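Local coordinates for cytochrome P450 reductase (Amycolatopsis methanolica 239, PDB 5OGX), which transfers electrons from NADH, through FAD and a [2Fe-2S] cluster, to the cytochrome P450 that O-demethylates guaiacol and other lignin-derived aromatics, at residues 118-123 with 161-166. Numbering follows the deposited sequence.
With FAD (flavin-adenine dinucleotide), chain B.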
ATOM      1  N   ARG A 118     -10.461  -7.088  11.687  1.00 26.17           N
ATOM      2  CA  ARG A 118     -11.641  -7.404  10.900  1.00 24.77           C
ATOM      3  C   ARG A 118     -11.291  -7.578   9.429  1.00 26.14           C
ATOM      4  O   ARG A 118     -10.449  -6.854   8.887  1.00 26.10           O
ATOM      5  CB  ARG A 118     -12.696  -6.320  11.031  1.00 24.62           C
ATOM      6  CG  ARG A 118     -13.540  -6.508  12.268  1.00 25.82           C
ATOM      7  CD  ARG A 118     -14.595  -5.438  12.443  1.00 29.44           C
ATOM      8  NE  ARG A 118     -15.592  -5.944  13.381  1.00 29.40           N
ATOM      9  CZ  ARG A 118     -16.824  -5.469  13.533  1.00 31.78           C
ATOM     10  NH1 ARG A 118     -17.255  -4.441  12.806  1.00 31.30           N
ATOM     11  NH2 ARG A 118     -17.627  -6.037  14.426  1.00 31.04           N
ATOM     12  N   ARG A 119     -11.969  -8.522   8.787  1.00 27.58           N
ATOM     13  CA  ARG A 119     -11.975  -8.628   7.337  1.00 25.89           C
ATOM     14  C   ARG A 119     -13.200  -7.893   6.816  1.00 24.97           C
ATOM     15  O   ARG A 119     -14.299  -8.045   7.355  1.00 29.47           O
ATOM     16  CB  ARG A 119     -12.003 -10.089   6.877  1.00 29.77           C
ATOM     17  CG  ARG A 119     -11.524 -10.278   5.428  1.00 30.84           C
ATOM     18  CD  ARG A 119     -11.892 -11.645   4.852  1.00 33.86           C
ATOM     19  NE  ARG A 119     -11.651 -12.742   5.792  1.00 33.25           N
ATOM     20  CZ  ARG A 119     -10.468 -13.320   5.991  1.00 28.04           C
ATOM     21  NH1 ARG A 119      -9.386 -12.914   5.318  1.00 26.31           N
ATOM     22  NH2 ARG A 119     -10.365 -14.309   6.869  1.00 29.04           N
ATOM     23  N   VAL A 120     -13.012  -7.088   5.782  1.00 22.87           N
ATOM     24  CA  VAL A 120     -14.120  -6.402   5.137  1.00 26.08           C
ATOM     25  C   VAL A 120     -14.113  -6.784   3.666  1.00 26.80           C
ATOM     26  O   VAL A 120     -13.094  -6.630   2.985  1.00 26.46           O
ATOM     27  CB  VAL A 120     -14.023  -4.878   5.313  1.00 22.91           C
ATOM     28  CG1 VAL A 120     -15.118  -4.199   4.528  1.00 27.55           C
ATOM     29  CG2 VAL A 120     -14.071  -4.503   6.800  1.00 24.24           C
ATOM     30  N   LEU A 121     -15.240  -7.289   3.179  1.00 24.83           N
ATOM     31  CA  LEU A 121     -15.397  -7.627   1.771  1.00 23.70           C
ATOM     32  C   LEU A 121     -16.322  -6.595   1.146  1.00 26.19           C
ATOM     33  O   LEU A 121     -17.456  -6.427   1.600  1.00 26.76           O
ATOM     34  CB  LEU A 121     -15.963  -9.037   1.593  1.00 27.57           C
ATOM     35  CG  LEU A 121     -15.120 -10.174   2.152  1.00 27.50           C
ATOM     36  CD1 LEU A 121     -15.762 -11.513   1.803  1.00 33.73           C
ATOM     37  CD2 LEU A 121     -13.680 -10.105   1.633  1.00 25.77           C
ATOM     38  N   LEU A 122     -15.836  -5.901   0.119  1.00 26.68           N
ATOM     39  CA  LEU A 122     -16.595  -4.860  -0.563  1.00 23.79           C
ATOM     40  C   LEU A 122     -16.909  -5.321  -1.978  1.00 27.23           C
ATOM     41  O   LEU A 122     -15.994  -5.526  -2.783  1.00 28.92           O
ATOM     42  CB  LEU A 122     -15.812  -3.545  -0.613  1.00 25.16           C
ATOM     43  CG  LEU A 122     -15.407  -2.856   0.687  1.00 24.06           C
ATOM     44  CD1 LEU A 122     -14.709  -1.542   0.343  1.00 25.44           C
ATOM     45  CD2 LEU A 122     -16.645  -2.625   1.559  1.00 27.85           C
ATOM     46  N   GLY A 123     -18.195  -5.486  -2.277  1.00 26.14           N
ATOM     47  CA  GLY A 123     -18.598  -5.865  -3.617  1.00 27.55           C
ATOM     48  C   GLY A 123     -18.706  -4.646  -4.516  1.00 29.72           C
ATOM     49  O   GLY A 123     -19.188  -3.590  -4.111  1.00 32.02           O
ATOM     50  N   LEU A 161     -13.527  -6.652  -3.126  1.00 24.25           N
ATOM     51  CA  LEU A 161     -12.280  -6.192  -2.529  1.00 21.88           C
ATOM     52  C   LEU A 161     -12.159  -6.720  -1.106  1.00 23.15           C
ATOM     53  O   LEU A 161     -13.132  -6.728  -0.351  1.00 24.20           O
ATOM     54  CB  LEU A 161     -12.220  -4.661  -2.540  1.00 22.03           C
ATOM     55  CG  LEU A 161     -12.467  -3.984  -3.895  1.00 25.12           C
ATOM     56  CD1 LEU A 161     -12.379  -2.458  -3.740  1.00 24.83           C
ATOM     57  CD2 LEU A 161     -11.495  -4.466  -4.985  1.00 22.28           C
ATOM     58  N   GLU A 162     -10.962  -7.180  -0.745  1.00 19.67           N
ATOM     59  CA  GLU A 162     -10.710  -7.757   0.574  1.00 19.57           C
ATOM     60  C   GLU A 162      -9.774  -6.842   1.350  1.00 18.64           C
ATOM     61  O   GLU A 162      -8.626  -6.641   0.939  1.00 21.23           O
ATOM     62  CB  GLU A 162     -10.103  -9.159   0.467  1.00 20.41           C
ATOM     63  CG  GLU A 162      -9.780  -9.770   1.825  1.00 24.23           C
ATOM     64  CD  GLU A 162      -9.086 -11.118   1.712  1.00 27.73           C
ATOM     65  OE1 GLU A 162      -8.915 -11.585   0.577  1.00 27.86           O
ATOM     66  OE2 GLU A 162      -8.716 -11.691   2.756  1.00 26.09           O
ATOM     67  N   LEU A 163     -10.249  -6.330   2.490  1.00 17.92           N
ATOM     68  CA  LEU A 163      -9.461  -5.471   3.368  1.00 20.36           C
ATOM     69  C   LEU A 163      -9.249  -6.167   4.706  1.00 20.16           C
ATOM     70  O   LEU A 163     -10.130  -6.890   5.190  1.00 23.48           O
ATOM     71  CB  LEU A 163     -10.167  -4.115   3.609  1.00 19.42           C
ATOM     72  CG  LEU A 163     -10.780  -3.447   2.381  1.00 22.17           C
ATOM     73  CD1 LEU A 163     -11.524  -2.163   2.780  1.00 21.86           C
ATOM     74  CD2 LEU A 163      -9.696  -3.135   1.374  1.00 19.31           C
ATOM     75  N   HIS A 164      -8.082  -5.933   5.312  1.00 19.47           N
ATOM     76  CA  HIS A 164      -7.786  -6.376   6.676  1.00 21.29           C
ATOM     77  C   HIS A 164      -7.576  -5.134   7.525  1.00 23.38           C
ATOM     78  O   HIS A 164      -6.619  -4.393   7.303  1.00 22.52           O
ATOM     79  CB  HIS A 164      -6.528  -7.254   6.739  1.00 19.99           C
ATOM     80  CG  HIS A 164      -6.572  -8.450   5.843  1.00 20.95           C
ATOM     81  ND1 HIS A 164      -5.477  -9.262   5.647  1.00 21.80           N
ATOM     82  CD2 HIS A 164      -7.573  -8.974   5.093  1.00 20.28           C
ATOM     83  CE1 HIS A 164      -5.799 -10.237   4.814  1.00 21.51           C
ATOM     84  NE2 HIS A 164      -7.066 -10.089   4.465  1.00 23.49           N
ATOM     85  N   VAL A 165      -8.453  -4.916   8.499  1.00 21.58           N
ATOM     86  CA  VAL A 165      -8.502  -3.663   9.244  1.00 21.18           C
ATOM     87  C   VAL A 165      -8.123  -3.917  10.695  1.00 23.17           C
ATOM     88  O   VAL A 165      -8.747  -4.743  11.368  1.00 24.72           O
ATOM     89  CB  VAL A 165      -9.900  -3.033   9.159  1.00 23.88           C
ATOM     90  CG1 VAL A 165      -9.897  -1.657   9.826  1.00 25.30           C
ATOM     91  CG2 VAL A 165     -10.337  -2.934   7.702  1.00 21.44           C
ATOM     92  N   ARG A 166      -7.139  -3.175  11.188  1.00 21.96           N
ATOM     93  CA  ARG A 166      -6.762  -3.227  12.596  1.00 22.52           C
ATOM     94  C   ARG A 166      -7.433  -2.087  13.358  1.00 24.71           C
ATOM     95  O   ARG A 166      -7.384  -0.927  12.925  1.00 24.88           O
ATOM     96  CB  ARG A 166      -5.244  -3.146  12.749  1.00 24.84           C
ATOM     97  CG  ARG A 166      -4.790  -3.106  14.193  1.00 31.21           C
ATOM     98  CD  ARG A 166      -4.423  -4.483  14.714  1.00 46.30           C
ATOM     99  NE  ARG A 166      -3.975  -4.414  16.103  1.00 62.98           N
ATOM    100  CZ  ARG A 166      -2.773  -3.994  16.485  1.00 69.91           C
ATOM    101  NH1 ARG A 166      -2.461  -3.961  17.776  1.00 73.53           N
ATOM    102  NH2 ARG A 166      -1.879  -3.611  15.581  1.00 67.69           N
TER
HETATM  103  PA  FAD B 401      -7.206   8.017  13.521  1.00 24.50           P
HETATM  104  O1A FAD B 401      -8.471   8.699  13.984  1.00 26.14           O
HETATM  105  O2A FAD B 401      -6.580   8.644  12.300  1.00 25.24           O
HETATM  106  O5B FAD B 401      -6.077   8.004  14.723  1.00 30.05           O
HETATM  107  C5B FAD B 401      -6.500   8.023  16.068  1.00 38.67           C
HETATM  108  C4B FAD B 401      -5.247   8.307  16.946  1.00 38.27           C
HETATM  109  O4B FAD B 401      -4.475   7.255  16.960  1.00 37.13           O
HETATM  110  C3B FAD B 401      -4.405   9.432  16.320  1.00 37.85           C
HETATM  111  O3B FAD B 401      -3.861  10.180  17.313  1.00 41.77           O
HETATM  112  C2B FAD B 401      -3.326   8.682  15.502  1.00 37.04           C
HETATM  113  O2B FAD B 401      -2.110   9.524  15.290  1.00 38.16           O
HETATM  114  C1B FAD B 401      -3.090   7.606  16.206  1.00 36.67           C
HETATM  115  N9A FAD B 401      -2.838   6.458  15.375  1.00 39.76           N
HETATM  116  C8A FAD B 401      -3.163   6.320  14.083  1.00 38.28           C
HETATM  117  N7A FAD B 401      -2.782   5.096  13.693  1.00 35.07           N
HETATM  118  C5A FAD B 401      -2.234   4.479  14.756  1.00 39.77           C
HETATM  119  C6A FAD B 401      -1.691   3.224  14.900  1.00 42.04           C
HETATM  120  N6A FAD B 401      -1.452   2.048  14.084  1.00 39.40           N
HETATM  121  N1A FAD B 401      -1.209   2.839  16.074  1.00 44.55           N
HETATM  122  C2A FAD B 401      -1.246   3.685  17.134  1.00 44.12           C
HETATM  123  N3A FAD B 401      -1.782   4.925  17.001  1.00 40.84           N
HETATM  124  C4A FAD B 401      -2.274   5.312  15.800  1.00 40.02           C
HETATM  125  N1  FAD B 401      -4.656   0.142   8.195  1.00 16.86           N
HETATM  126  C2  FAD B 401      -5.203  -1.205   8.289  1.00 18.20           C
HETATM  127  O2  FAD B 401      -5.701  -1.579   9.297  1.00 22.83           O
HETATM  128  N3  FAD B 401      -5.152  -2.086   7.112  1.00 16.94           N
HETATM  129  C4  FAD B 401      -4.562  -1.694   5.870  1.00 18.76           C
HETATM  130  O4  FAD B 401      -4.525  -2.438   4.948  1.00 19.96           O
HETATM  131  C4X FAD B 401      -3.986  -0.316   5.810  1.00 14.36           C
HETATM  132  N5  FAD B 401      -3.413   0.124   4.576  1.00 15.91           N
HETATM  133  C5X FAD B 401      -2.842   1.468   4.538  1.00 15.95           C
HETATM  134  C6  FAD B 401      -2.225   1.876   3.352  1.00 15.55           C
HETATM  135  C7  FAD B 401      -1.687   3.165   3.332  1.00 15.55           C
HETATM  136  C7M FAD B 401      -1.075   3.450   1.961  1.00 18.42           C
HETATM  137  C8  FAD B 401      -1.762   4.004   4.442  1.00 16.15           C
HETATM  138  C8M FAD B 401      -1.157   5.397   4.319  1.00 15.34           C
HETATM  139  C9  FAD B 401      -2.368   3.589   5.623  1.00 18.34           C
HETATM  140  C9A FAD B 401      -2.896   2.314   5.659  1.00 16.19           C
HETATM  141  N10 FAD B 401      -3.536   1.885   6.915  1.00 15.24           N
HETATM  142  C10 FAD B 401      -4.054   0.559   6.962  1.00 14.70           C
HETATM  143  C1' FAD B 401      -3.666   2.797   8.064  1.00 17.41           C
HETATM  144  C2' FAD B 401      -5.162   3.308   7.908  1.00 18.65           C
HETATM  145  O2' FAD B 401      -5.398   4.051   6.720  1.00 18.72           O
HETATM  146  C3' FAD B 401      -5.655   4.194   9.074  1.00 20.78           C
HETATM  147  O3' FAD B 401      -4.679   5.165   9.322  1.00 19.97           O
HETATM  148  C4' FAD B 401      -5.890   3.367  10.352  1.00 20.99           C
HETATM  149  O4' FAD B 401      -6.915   2.434  10.135  1.00 20.34           O
HETATM  150  C5' FAD B 401      -6.286   4.274  11.536  1.00 21.87           C
HETATM  151  O5' FAD B 401      -7.288   5.179  11.114  1.00 21.66           O
HETATM  152  P   FAD B 401      -8.382   5.726  12.207  1.00 22.20           P
HETATM  153  O1P FAD B 401      -9.229   6.762  11.519  1.00 23.28           O
HETATM  154  O2P FAD B 401      -9.121   4.581  12.859  1.00 24.67           O
HETATM  155  O3P FAD B 401      -7.468   6.415  13.380  1.00 22.00           O
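Arg119 and His164 converge on a single carboxylate oxygen of Glu162, a compact example of one acceptor shared by a salt bridge and a histidine hydrogen bond. Glu162 stands extended, CG anti to the backbone N (chi1 178°), while the Arg119 chain bends at chi3 and brings NH1 to 2.9 Å from Glu162 OE2. The hydrogen bond within this salt bridge is bent (138° at the hydrogen) and meets the oxygen on its anti side, tilted out of the carboxylate plane. His164 NE2 donates to Glu162 OE2 from the opposite face of the carboxylate, at 2.9 Å and almost linear, with the oxygen lying in the ring plane. Further partners surround the trio: Arg255 also salt-bridges Glu162 OE2, Asp252 pairs with Arg119 NH2, and Tyr251 OH is hydrogen-bonded to His164 ND1, which would hold the ring at both nitrogens. Replacing Glu162 by an alanine would probably leave Arg119 and Arg255 as close like charges without their shared counter-ion and the His164 ring freer to turn. Beside this cluster, Leu121 CD2 rests 3.9 Å from Glu162 CB.

The two strands run antiparallel at the 160-166 edge of the sheet of the FAD-binding domain, joined by paired backbone bonds at Arg118–Val165, Val120–Leu163 and Leu122–Leu161. On the other face the packing is apolar: Val120 CG2 meets Val165 CG2 at 4.1 Å, and Leu122 CD1 meets Leu163 CD1, with Val136 and Leu138 against Leu163. Beyond that pairing, the outer edge of 161-166 reads the flavin: FAD N3 donates to His164 O at 2.7 Å, and Arg166 N donates to FAD O2 at 2.9 Å.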